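Local coordinates for protein probable enoyl-CoA hydratase/isomerase (Pseudomonas aeruginosa PAO1, PDB 5YLO) that probably acts on the double bond of unsaturated fatty acyl-CoA thioesters as a Delta3,Delta2-enoyl-CoA isomerase of the crotonase family, serving unsaturated fatty acid metabolism, at residues L18-P23 with E35-R40; V39-C44 with H90-R95; A131-G136 with A179-E184; P102-V107 with E193-F198. All coordinates share one frame; numbering follows the deposited sequence.

Contact 1: L18-P23 with E35-R40; sequences LVLNRP and EALHVR
L18 and L37 meet at an oblique angle, branch against branch: L18 CD1 lies 3.6 Å from L37 CD1, and the same L37 methyl also rests 3.9 Å from L18 CB. The other branch of L18 turns to R40. There L18 CD2 packs 3.6 Å from R40 CG, with the two side chains at about a right angle, so it is the aliphatic root of the arginine that touches the leucine. R40 starts with CG anti to the backbone N (chi1 -175°), and this first torsion lays CG against L18. L20, two residues on, joins through the end of its side chain. That side chain crosses the one of L37 roughly perpendicularly, and L20 CD1 sits 4.0 Å from L37 CD2. L37 is thus shared, CD1 serving L18 and CD2 serving L20. The contact between the segments is apolar throughout. Strand 18-20 and helix 35-40 run almost exactly antiparallel (176°), their axes 10.3 Å apart, as expected for the first two elements of a beta-alpha-beta crossover. Strand 52-56 completes that unit, offering V53 beside L18 and L55 beside both L20 and L37. On the other flank of strand 15-20, strand 7-12 supplies T9 to L18 and R40, while L92 of helix 85-97 packs on L37.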
loop_
_atom_site.group_PDB
_atom_site.type_symbol
_atom_site.label_atom_id
_atom_site.label_comp_id
_atom_site.label_asym_id
_atom_site.label_seq_id
_atom_site.Cartn_x
_atom_site.Cartn_y
_atom_site.Cartn_z
ATOM N N LEU A 18 29.274 -1.677 3.778
ATOM C CA LEU A 18 29.299 -1.029 5.084
ATOM C C LEU A 18 28.749 -2.023 6.096
ATOM O O LEU A 18 27.543 -2.290 6.118
ATOM C CB LEU A 18 28.483 0.262 5.078
ATOM C CG LEU A 18 28.696 1.180 3.872
ATOM C CD1 LEU A 18 27.900 2.465 4.012
ATOM C CD2 LEU A 18 30.170 1.483 3.676
ATOM N N VAL A 19 29.627 -2.573 6.926
ATOM C CA VAL A 19 29.259 -3.602 7.890
ATOM C C VAL A 19 29.378 -3.016 9.288
ATOM O O VAL A 19 30.449 -2.534 9.678
ATOM C CB VAL A 19 30.134 -4.855 7.745
ATOM C CG1 VAL A 19 29.605 -5.972 8.632
ATOM C CG2 VAL A 19 30.197 -5.298 6.291
ATOM N N LEU A 20 28.278 -3.050 10.038
ATOM C CA LEU A 20 28.346 -2.790 11.469
ATOM C C LEU A 20 29.311 -3.780 12.106
ATOM O O LEU A 20 29.263 -4.979 11.817
ATOM C CB LEU A 20 26.957 -2.912 12.102
ATOM C CG LEU A 20 26.012 -1.707 12.090
ATOM C CD1 LEU A 20 25.832 -1.130 10.694
ATOM C CD2 LEU A 20 24.664 -2.102 12.673
ATOM N N ASN A 21 30.204 -3.282 12.961
ATOM C CA ASN A 21 31.268 -4.113 13.516
ATOM C C ASN A 21 31.373 -3.910 15.027
ATOM O O ASN A 21 32.372 -3.419 15.551
ATOM C CB ASN A 21 32.607 -3.827 12.847
ATOM C CG ASN A 21 33.613 -4.937 13.071
ATOM O OD1 ASN A 21 34.659 -4.958 12.258
ATOM N ND2 ASN A 21 33.451 -5.768 13.965
ATOM N N ARG A 22 30.323 -4.307 15.735
ATOM C CA ARG A 22 30.370 -4.508 17.182
ATOM C C ARG A 22 29.669 -5.825 17.481
ATOM O O ARG A 22 28.604 -5.852 18.110
ATOM C CB ARG A 22 29.734 -3.339 17.936
ATOM C CG ARG A 22 30.520 -2.038 17.826
ATOM C CD ARG A 22 30.473 -1.258 19.126
ATOM N NE ARG A 22 29.124 -0.799 19.439
ATOM C CZ ARG A 22 28.675 -0.595 20.672
ATOM N NH1 ARG A 22 29.465 -0.820 21.713
ATOM N NH2 ARG A 22 27.432 -0.174 20.865
ATOM N N PRO A 23 30.245 -6.946 17.036
ATOM C CA PRO A 23 29.530 -8.227 17.150
ATOM C C PRO A 23 29.278 -8.643 18.585
ATOM O O PRO A 23 28.291 -9.340 18.851
ATOM C CB PRO A 23 30.458 -9.218 16.431
ATOM C CG PRO A 23 31.468 -8.376 15.697
ATOM C CD PRO A 23 31.599 -7.120 16.489
ATOM N N GLU A 35 27.283 7.986 13.804
ATOM C CA GLU A 35 28.024 9.036 13.110
ATOM C C GLU A 35 28.939 8.470 12.029
ATOM O O GLU A 35 29.071 9.061 10.952
ATOM C CB GLU A 35 28.836 9.858 14.112
ATOM C CG GLU A 35 28.002 10.736 15.026
ATOM C CD GLU A 35 28.839 11.770 15.756
ATOM O OE1 GLU A 35 28.966 11.677 16.994
ATOM O OE2 GLU A 35 29.381 12.674 15.086
ATOM N N ALA A 36 29.591 7.336 12.300
ATOM C CA ALA A 36 30.527 6.777 11.328
ATOM C C ALA A 36 29.806 6.371 10.048
ATOM O O ALA A 36 30.192 6.780 8.947
ATOM C CB ALA A 36 31.267 5.584 11.936
ATOM N N LEU A 37 28.753 5.562 10.180
ATOM C CA LEU A 37 27.920 5.219 9.031
ATOM C C LEU A 37 27.324 6.475 8.404
ATOM O O LEU A 37 27.174 6.563 7.180
ATOM C CB LEU A 37 26.825 4.248 9.480
ATOM C CG LEU A 37 25.892 3.558 8.485
ATOM C CD1 LEU A 37 26.678 2.934 7.353
ATOM C CD2 LEU A 37 25.060 2.501 9.204
ATOM N N HIS A 38 26.992 7.459 9.225
ATOM C CA HIS A 38 26.446 8.686 8.671
ATOM C C HIS A 38 27.451 9.402 7.781
ATOM O O HIS A 38 27.081 9.918 6.730
ATOM C CB HIS A 38 25.939 9.639 9.746
ATOM C CG HIS A 38 25.259 10.849 9.189
ATOM N ND1 HIS A 38 23.998 11.242 9.575
ATOM C CD2 HIS A 38 25.655 11.736 8.246
ATOM C CE1 HIS A 38 23.653 12.328 8.908
ATOM N NE2 HIS A 38 24.641 12.647 8.092
ATOM N N VAL A 39 28.720 9.443 8.185
ATOM C CA VAL A 39 29.697 10.140 7.350
ATOM C C VAL A 39 30.099 9.287 6.150
ATOM O O VAL A 39 30.303 9.807 5.047
ATOM C CB VAL A 39 30.919 10.556 8.190
ATOM C CG1 VAL A 39 31.943 11.287 7.331
ATOM C CG2 VAL A 39 30.486 11.431 9.352
ATOM N N ARG A 40 30.211 7.968 6.337
ATOM C CA ARG A 40 30.601 7.093 5.234
ATOM C C ARG A 40 29.540 7.073 4.139
ATOM O O ARG A 40 29.866 6.966 2.951
ATOM C CB ARG A 40 30.863 5.680 5.757
ATOM C CG ARG A 40 31.384 4.694 4.718
ATOM C CD ARG A 40 32.886 4.823 4.499
ATOM N NE ARG A 40 33.221 5.711 3.389
ATOM C CZ ARG A 40 33.357 5.316 2.125
ATOM N NH1 ARG A 40 33.668 6.194 1.185
ATOM N NH2 ARG A 40 33.180 4.045 1.796
#

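Contact 2: V39-C44 with H90-R95; sequences VRLDAC and HALMGR
L92, the first residue of 90-95 to reach across, sends a single methyl to helix 39-44: L92 CD1 lies 3.6 Å from L41 CD1, the two leucine side chains crossing at about a right angle. Its CG stands anti to the backbone N (chi1 168°), which swings that branch towards the partner helix although the side chain does not set out in that direction. L118 of helix 114-120 and L34 and L37 of helix 31-46 also pack on L92, making this the buried side of the interface.

One turn later comes R95, which does two jobs. Its extended aliphatic part passes beside L41, with R95 CD 4.2 Å from L41 CB. A bend at chi3 then turns the guanidinium to D42, where R95 NH2 and D42 OD1 form a salt bridge of 3.0 Å. This is a one-nitrogen grip: the carboxylate and guanidinium planes stand 85° apart, and R95 NH2 also comes within 3.5 Å of D42 CB. The other carboxylate oxygen, D42 OD2, makes a salt bridge to R46 NH1 in its own helix; two cationic partners would be expected to favour the ionised carboxylate.

The axes are 10.5 Å apart and cross at only 24°, pointing the same way. This near-parallel helix pair, apolar on its buried side and salt-bridged on its partly exposed side, joins helix 31-46, the crossover helix between strands 15-20 and 52-56, to helix 85-97, which precedes strand 103-107 of the same sheet in the crotonase fold.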
loop_
_atom_site.group_PDB
_atom_site.type_symbol
_atom_site.label_atom_id
_atom_site.label_comp_id
_atom_site.label_asym_id
_atom_site.label_seq_id
_atom_site.Cartn_x
_atom_site.Cartn_y
_atom_site.Cartn_z
ATOM N N VAL A 39 28.720 9.443 8.185
ATOM C CA VAL A 39 29.697 10.140 7.350
ATOM C C VAL A 39 30.099 9.287 6.150
ATOM O O VAL A 39 30.303 9.807 5.047
ATOM C CB VAL A 39 30.919 10.556 8.190
ATOM C CG1 VAL A 39 31.943 11.287 7.331
ATOM C CG2 VAL A 39 30.486 11.431 9.352
ATOM N N ARG A 40 30.211 7.968 6.337
ATOM C CA ARG A 40 30.601 7.093 5.234
ATOM C C ARG A 40 29.540 7.073 4.139
ATOM O O ARG A 40 29.866 6.966 2.951
ATOM C CB ARG A 40 30.863 5.680 5.757
ATOM C CG ARG A 40 31.384 4.694 4.718
ATOM C CD ARG A 40 32.886 4.823 4.499
ATOM N NE ARG A 40 33.221 5.711 3.389
ATOM C CZ ARG A 40 33.357 5.316 2.125
ATOM N NH1 ARG A 40 33.668 6.194 1.185
ATOM N NH2 ARG A 40 33.180 4.045 1.796
ATOM N N LEU A 41 28.262 7.169 4.519
ATOM C CA LEU A 41 27.199 7.233 3.521
ATOM C C LEU A 41 27.336 8.473 2.649
ATOM O O LEU A 41 27.135 8.409 1.430
ATOM C CB LEU A 41 25.831 7.210 4.202
ATOM C CG LEU A 41 25.328 5.862 4.716
ATOM C CD1 LEU A 41 24.018 6.044 5.459
ATOM C CD2 LEU A 41 25.163 4.877 3.572
ATOM N N ASP A 42 27.674 9.614 3.257
ATOM C CA ASP A 42 27.878 10.832 2.481
ATOM C C ASP A 42 29.039 10.674 1.509
ATOM O O ASP A 42 29.005 11.209 0.394
ATOM C CB ASP A 42 28.114 12.017 3.418
ATOM C CG ASP A 42 28.390 13.306 2.670
ATOM O OD1 ASP A 42 27.425 13.923 2.172
ATOM O OD2 ASP A 42 29.571 13.707 2.585
ATOM N N ALA A 43 30.074 9.933 1.909
ATOM C CA ALA A 43 31.191 9.688 1.005
ATOM C C ALA A 43 30.771 8.806 -0.165
ATOM O O ALA A 43 31.271 8.970 -1.283
ATOM C CB ALA A 43 32.356 9.062 1.768
ATOM N N CYS A 44 29.847 7.870 0.069
ATOM C CA CYS A 44 29.406 6.990 -1.010
ATOM C C CYS A 44 28.631 7.758 -2.074
ATOM O O CYS A 44 28.804 7.509 -3.273
ATOM C CB CYS A 44 28.563 5.847 -0.448
ATOM S SG CYS A 44 29.503 4.632 0.507
ATOM N N HIS A 90 18.191 10.013 13.862
ATOM C CA HIS A 90 17.252 10.566 12.888
ATOM C C HIS A 90 17.970 11.181 11.694
ATOM O O HIS A 90 17.453 11.136 10.572
ATOM C CB HIS A 90 16.347 11.604 13.550
ATOM C CG HIS A 90 15.327 11.015 14.473
ATOM N ND1 HIS A 90 14.367 11.777 15.104
ATOM C CD2 HIS A 90 15.113 9.738 14.870
ATOM C CE1 HIS A 90 13.609 10.996 15.851
ATOM N NE2 HIS A 90 14.040 9.753 15.726
ATOM N N ALA A 91 19.152 11.763 11.906
ATOM C CA ALA A 91 19.923 12.262 10.773
ATOM C C ALA A 91 20.402 11.113 9.895
ATOM O O ALA A 91 20.437 11.238 8.665
ATOM C CB ALA A 91 21.104 13.098 11.261
ATOM N N LEU A 92 20.759 9.982 10.509
ATOM C CA LEU A 92 21.227 8.831 9.743
ATOM C C LEU A 92 20.089 8.187 8.959
ATOM O O LEU A 92 20.248 7.853 7.779
ATOM C CB LEU A 92 21.880 7.810 10.675
ATOM C CG LEU A 92 22.168 6.428 10.083
ATOM C CD1 LEU A 92 23.221 6.508 8.989
ATOM C CD2 LEU A 92 22.594 5.458 11.174
ATOM N N MET A 93 18.935 7.997 9.603
ATOM C CA MET A 93 17.805 7.370 8.921
ATOM C C MET A 93 17.373 8.184 7.709
ATOM O O MET A 93 17.057 7.622 6.654
ATOM C CB MET A 93 16.634 7.197 9.888
ATOM C CG MET A 93 16.949 6.340 11.092
ATOM S SD MET A 93 17.391 4.657 10.636
ATOM C CE MET A 93 17.559 3.920 12.258
ATOM N N GLY A 94 17.363 9.512 7.839
ATOM C CA GLY A 94 16.921 10.351 6.738
ATOM C C GLY A 94 17.820 10.273 5.517
ATOM O O GLY A 94 17.333 10.235 4.385
ATOM N N ARG A 95 19.134 10.339 5.750
ATOM C CA ARG A 95 20.141 10.267 4.685
ATOM C C ARG A 95 20.202 8.920 3.953
ATOM O O ARG A 95 20.289 8.877 2.726
ATOM C CB ARG A 95 21.525 10.619 5.238
ATOM C CG ARG A 95 22.647 10.501 4.220
ATOM C CD ARG A 95 23.986 10.889 4.827
ATOM N NE ARG A 95 24.001 12.278 5.276
ATOM C CZ ARG A 95 24.362 13.306 4.513
ATOM N NH1 ARG A 95 24.344 14.537 5.006
ATOM N NH2 ARG A 95 24.739 13.103 3.259
#

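Contact 3: A131-G136 with A179-E184; sequences ARFKAG and AGLVGE
F133 has CG anti to its carbonyl carbon (chi1 -64°), while L181 places CG opposite the backbone N (chi1 -167°); these two settings bring a leucine methyl over the flat side of the phenyl ring. The two side chains slide past each other in opposite directions. L181 CD2 lies 4.2 Å from the centroid of the F133 ring and 25° off its normal, a CH-pi contact over one face. The methyl is displaced towards the root of the ring, with L181 CD2 3.9 Å from F133 CG. At the far end of the phenyl group V182 takes over: V182 CG1 packs 3.7 Å from F133 CZ, approaching obliquely. Consecutive residues of 179-184 therefore share one aromatic side chain, L181 at its base and V182 at its tip, and all three are buried. Just ahead of them G180, with positive phi, ends helix 173-179 in a Schellman motif, and the chain leaves the helix directly into this hydrophobic pair. Two helices add to the packing round the phenyl group: M116 of helix 114-120 and A176 of helix 173-179 both touch F133. L181 in turn reaches L120 and A176, and V182 rests on A127 of strand 124-128. The contact thus ties the short strand 132-134, which sits between strands 111-112 and 171-172, to the connection leading from helix 173-179 into strand 184-186.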
loop_
_atom_site.group_PDB
_atom_site.type_symbol
_atom_site.label_atom_id
_atom_site.label_comp_id
_atom_site.label_asym_id
_atom_site.label_seq_id
_atom_site.Cartn_x
_atom_site.Cartn_y
_atom_site.Cartn_z
ATOM N N ALA A 131 17.425 -14.946 10.439
ATOM C CA ALA A 131 17.090 -13.585 10.835
ATOM C C ALA A 131 15.731 -13.531 11.524
ATOM O O ALA A 131 14.783 -14.216 11.131
ATOM C CB ALA A 131 17.101 -12.662 9.617
ATOM N N ARG A 132 15.649 -12.710 12.570
ATOM C CA ARG A 132 14.426 -12.501 13.332
ATOM C C ARG A 132 14.190 -11.004 13.475
ATOM O O ARG A 132 15.136 -10.214 13.513
ATOM C CB ARG A 132 14.511 -13.166 14.712
ATOM C CG ARG A 132 14.917 -14.634 14.664
ATOM C CD ARG A 132 13.748 -15.537 15.005
ATOM N NE ARG A 132 13.347 -15.376 16.399
ATOM C CZ ARG A 132 12.231 -15.873 16.919
ATOM N NH1 ARG A 132 11.953 -15.673 18.200
ATOM N NH2 ARG A 132 11.391 -16.562 16.160
ATOM N N PHE A 133 12.921 -10.610 13.553
ATOM C CA PHE A 133 12.562 -9.198 13.515
ATOM C C PHE A 133 11.674 -8.842 14.697
ATOM O O PHE A 133 10.678 -9.523 14.959
ATOM C CB PHE A 133 11.864 -8.854 12.196
ATOM C CG PHE A 133 12.740 -9.035 10.990
ATOM C CD1 PHE A 133 12.836 -10.268 10.363
ATOM C CD2 PHE A 133 13.477 -7.974 10.491
ATOM C CE1 PHE A 133 13.649 -10.436 9.254
ATOM C CE2 PHE A 133 14.290 -8.134 9.383
ATOM C CZ PHE A 133 14.377 -9.367 8.763
ATOM N N LYS A 134 12.033 -7.767 15.396
ATOM C CA LYS A 134 11.296 -7.279 16.554
ATOM C C LYS A 134 11.077 -5.781 16.421
ATOM O O LYS A 134 11.952 -5.057 15.936
ATOM C CB LYS A 134 12.046 -7.579 17.861
ATOM C CG LYS A 134 11.751 -8.940 18.478
ATOM C CD LYS A 134 12.588 -9.149 19.732
ATOM C CE LYS A 134 11.949 -10.146 20.685
ATOM N NZ LYS A 134 12.758 -10.282 21.929
ATOM N N ALA A 135 9.910 -5.316 16.861
ATOM C CA ALA A 135 9.579 -3.900 16.782
ATOM C C ALA A 135 8.567 -3.553 17.861
ATOM O O ALA A 135 7.730 -4.378 18.236
ATOM C CB ALA A 135 9.010 -3.523 15.412
ATOM N N GLY A 136 8.642 -2.321 18.341
ATOM C CA GLY A 136 7.648 -1.841 19.283
ATOM C C GLY A 136 7.747 -2.579 20.597
ATOM O O GLY A 136 8.793 -2.582 21.253
ATOM N N ALA A 179 5.024 -11.322 4.472
ATOM C CA ALA A 179 4.327 -10.079 4.772
ATOM C C ALA A 179 4.854 -8.894 3.975
ATOM O O ALA A 179 4.245 -7.818 4.024
ATOM C CB ALA A 179 4.426 -9.769 6.268
ATOM N N GLY A 180 5.958 -9.059 3.253
ATOM C CA GLY A 180 6.560 -7.974 2.507
ATOM C C GLY A 180 7.618 -7.197 3.254
ATOM O O GLY A 180 8.046 -6.143 2.768
ATOM N N LEU A 181 8.054 -7.679 4.419
ATOM C CA LEU A 181 9.069 -6.964 5.183
ATOM C C LEU A 181 10.423 -7.025 4.488
ATOM O O LEU A 181 11.133 -6.015 4.404
ATOM C CB LEU A 181 9.153 -7.540 6.597
ATOM C CG LEU A 181 9.921 -6.745 7.651
ATOM C CD1 LEU A 181 9.365 -5.337 7.770
ATOM C CD2 LEU A 181 9.845 -7.467 8.985
ATOM N N VAL A 182 10.799 -8.197 3.985
ATOM C CA VAL A 182 12.010 -8.359 3.194
ATOM C C VAL A 182 11.606 -8.872 1.821
ATOM O O VAL A 182 10.534 -9.459 1.646
ATOM C CB VAL A 182 13.028 -9.311 3.863
ATOM C CG1 VAL A 182 13.319 -8.856 5.285
ATOM C CG2 VAL A 182 12.518 -10.745 3.850
ATOM N N GLY A 183 12.472 -8.642 0.841
ATOM C CA GLY A 183 12.161 -9.004 -0.528
ATOM C C GLY A 183 12.645 -10.382 -0.922
ATOM O O GLY A 183 12.146 -10.970 -1.886
ATOM N N GLU A 184 13.610 -10.914 -0.178
ATOM C CA GLU A 184 14.254 -12.162 -0.549
ATOM C C GLU A 184 14.832 -12.818 0.695
ATOM O O GLU A 184 15.304 -12.138 1.610
ATOM C CB GLU A 184 15.350 -11.917 -1.593
ATOM C CG GLU A 184 16.008 -13.166 -2.138
ATOM C CD GLU A 184 16.999 -12.853 -3.241
ATOM O OE1 GLU A 184 16.948 -11.730 -3.789
ATOM O OE2 GLU A 184 17.829 -13.728 -3.555
#

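Contact 4: P102-V107 with E193-F198; sequences PTVAAV and EAVGAF
Strand 103-107 is an inner strand of the mixed sheet in the crotonase fold, and helix 191-204 packs on one face of it; V104 and A106 face the helix from alternate positions, meeting V195 and F198. The strand and helix segments run nearly antiparallel, at 173°, with axes 9.6 Å apart.

Where the CA atoms come nearest, A106 CB touches V195 CG2 at 3.7 Å, consistent with the small alanine side chain allowing the close approach. The other branch of the valine turns to V104, more loosely, with V195 CG1 4.4 Å from V104 CG1. V195 therefore spans both inward-facing residues of the strand.

F198, one turn further along the helix, closes the other end. It holds CG anti to the backbone N (chi1 -180°), which extends the ring from the helix to the branched end of V104. The two side chains cross at a slant: V104 CG2 lies 3.8 Å from F198 CE2, and V104 CG1 comes within 4.0 Å of F198 CD2. Both valine methyls thus bear on the CD2-CE2 side of the phenyl group. The four side chains are all buried and meet solely through carbon.

F198 continues beyond the strand, stacking edge-to-face with F124 and touching I126 of neighbouring strand 124-128, while R163 of a neighbouring subunit packs on F198. On the edge away from strand 124-128, strand 103-107 pairs with strand 52-56, V104 bonding through its backbone to V53 and L55.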
loop_
_atom_site.group_PDB
_atom_site.type_symbol
_atom_site.label_atom_id
_atom_site.label_comp_id
_atom_site.label_asym_id
_atom_site.label_seq_id
_atom_site.Cartn_x
_atom_site.Cartn_y
_atom_site.Cartn_z
ATOM N N PRO A 102 21.704 2.977 -5.174
ATOM C CA PRO A 102 20.905 1.828 -4.736
ATOM C C PRO A 102 21.509 1.209 -3.484
ATOM O O PRO A 102 22.712 0.949 -3.418
ATOM C CB PRO A 102 20.968 0.871 -5.934
ATOM C CG PRO A 102 21.359 1.731 -7.101
ATOM C CD PRO A 102 22.255 2.786 -6.525
ATOM N N THR A 103 20.666 0.986 -2.480
ATOM C CA THR A 103 21.104 0.460 -1.197
ATOM C C THR A 103 20.439 -0.884 -0.928
ATOM O O THR A 103 19.248 -1.065 -1.196
ATOM C CB THR A 103 20.800 1.452 -0.060
ATOM O OG1 THR A 103 20.789 0.762 1.195
ATOM C CG2 THR A 103 19.461 2.133 -0.276
ATOM N N VAL A 104 21.224 -1.830 -0.414
ATOM C CA VAL A 104 20.751 -3.166 -0.076
ATOM C C VAL A 104 21.110 -3.450 1.374
ATOM O O VAL A 104 22.233 -3.174 1.808
ATOM C CB VAL A 104 21.355 -4.246 -0.998
ATOM C CG1 VAL A 104 20.728 -5.603 -0.710
ATOM C CG2 VAL A 104 21.179 -3.869 -2.460
ATOM N N ALA A 105 20.158 -4.003 2.119
ATOM C CA ALA A 105 20.366 -4.380 3.512
ATOM C C ALA A 105 20.487 -5.894 3.595
ATOM O O ALA A 105 19.547 -6.616 3.247
ATOM C CB ALA A 105 19.224 -3.882 4.396
ATOM N N ALA A 106 21.644 -6.370 4.048
ATOM C CA ALA A 106 21.905 -7.800 4.203
ATOM C C ALA A 106 21.610 -8.169 5.652
ATOM O O ALA A 106 22.468 -8.063 6.528
ATOM C CB ALA A 106 23.339 -8.139 3.818
ATOM N N VAL A 107 20.383 -8.616 5.900
ATOM C CA VAL A 107 19.950 -8.966 7.248
ATOM C C VAL A 107 20.516 -10.332 7.613
ATOM O O VAL A 107 19.847 -11.361 7.461
ATOM C CB VAL A 107 18.413 -8.936 7.356
ATOM C CG1 VAL A 107 17.981 -9.099 8.795
ATOM C CG2 VAL A 107 17.874 -7.634 6.786
ATOM N N GLU A 193 27.122 -14.240 -0.593
ATOM C CA GLU A 193 27.184 -14.502 -2.028
ATOM C C GLU A 193 25.940 -13.983 -2.740
ATOM O O GLU A 193 26.034 -13.436 -3.845
ATOM C CB GLU A 193 27.361 -16.000 -2.275
ATOM C CG GLU A 193 27.609 -16.379 -3.726
ATOM C CD GLU A 193 27.780 -17.875 -3.909
ATOM O OE1 GLU A 193 27.728 -18.346 -5.064
ATOM O OE2 GLU A 193 27.964 -18.581 -2.894
ATOM N N ALA A 194 24.766 -14.144 -2.124
ATOM C CA ALA A 194 23.533 -13.683 -2.755
ATOM C C ALA A 194 23.484 -12.163 -2.830
ATOM O O ALA A 194 23.066 -11.600 -3.849
ATOM C CB ALA A 194 22.319 -14.221 -1.997
ATOM N N VAL A 195 23.906 -11.483 -1.763
ATOM C CA VAL A 195 23.900 -10.025 -1.761
ATOM C C VAL A 195 24.881 -9.486 -2.793
ATOM O O VAL A 195 24.577 -8.530 -3.519
ATOM C CB VAL A 195 24.207 -9.495 -0.349
ATOM C CG1 VAL A 195 24.399 -7.990 -0.373
ATOM C CG2 VAL A 195 23.087 -9.871 0.609
ATOM N N GLY A 196 26.065 -10.095 -2.886
ATOM C CA GLY A 196 27.044 -9.643 -3.862
ATOM C C GLY A 196 26.542 -9.751 -5.287
ATOM O O GLY A 196 26.746 -8.845 -6.098
ATOM N N ALA A 197 25.873 -10.859 -5.612
ATOM C CA ALA A 197 25.326 -11.023 -6.954
ATOM C C ALA A 197 24.223 -10.009 -7.224
ATOM O O ALA A 197 24.155 -9.433 -8.318
ATOM C CB ALA A 197 24.805 -12.448 -7.138
ATOM N N PHE A 198 23.354 -9.771 -6.239
ATOM C CA PHE A 198 22.283 -8.798 -6.423
ATOM C C PHE A 198 22.844 -7.386 -6.539
ATOM O O PHE A 198 22.458 -6.623 -7.433
ATOM C CB PHE A 198 21.277 -8.897 -5.273
ATOM C CG PHE A 198 20.131 -7.930 -5.386
ATOM C CD1 PHE A 198 19.240 -8.012 -6.445
ATOM C CD2 PHE A 198 19.941 -6.945 -4.430
ATOM C CE1 PHE A 198 18.185 -7.124 -6.555
ATOM C CE2 PHE A 198 18.884 -6.053 -4.532
ATOM C CZ PHE A 198 18.006 -6.144 -5.597
#

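Contacts 1, 3 and 4 are buried and apolar, while contact 2 is only partly buried and is the one among the four with a salt bridge across it. Contacts 1 and 2 share helix 31-46, which turns one side to strand 15-20 and another to helix 85-97; they touch directly, L18 CD1 lying 3.7 Å from L41 CD2. Contacts 1 and 4 both pack a helix almost antiparallel on a strand of the six-stranded sheet, with centres about 16 Å apart. Contact 3 instead sets a loop against a short strand of the second sheet, yet it adjoins contact 4, where F133 CZ comes within 3.6 Å of V107 CG1.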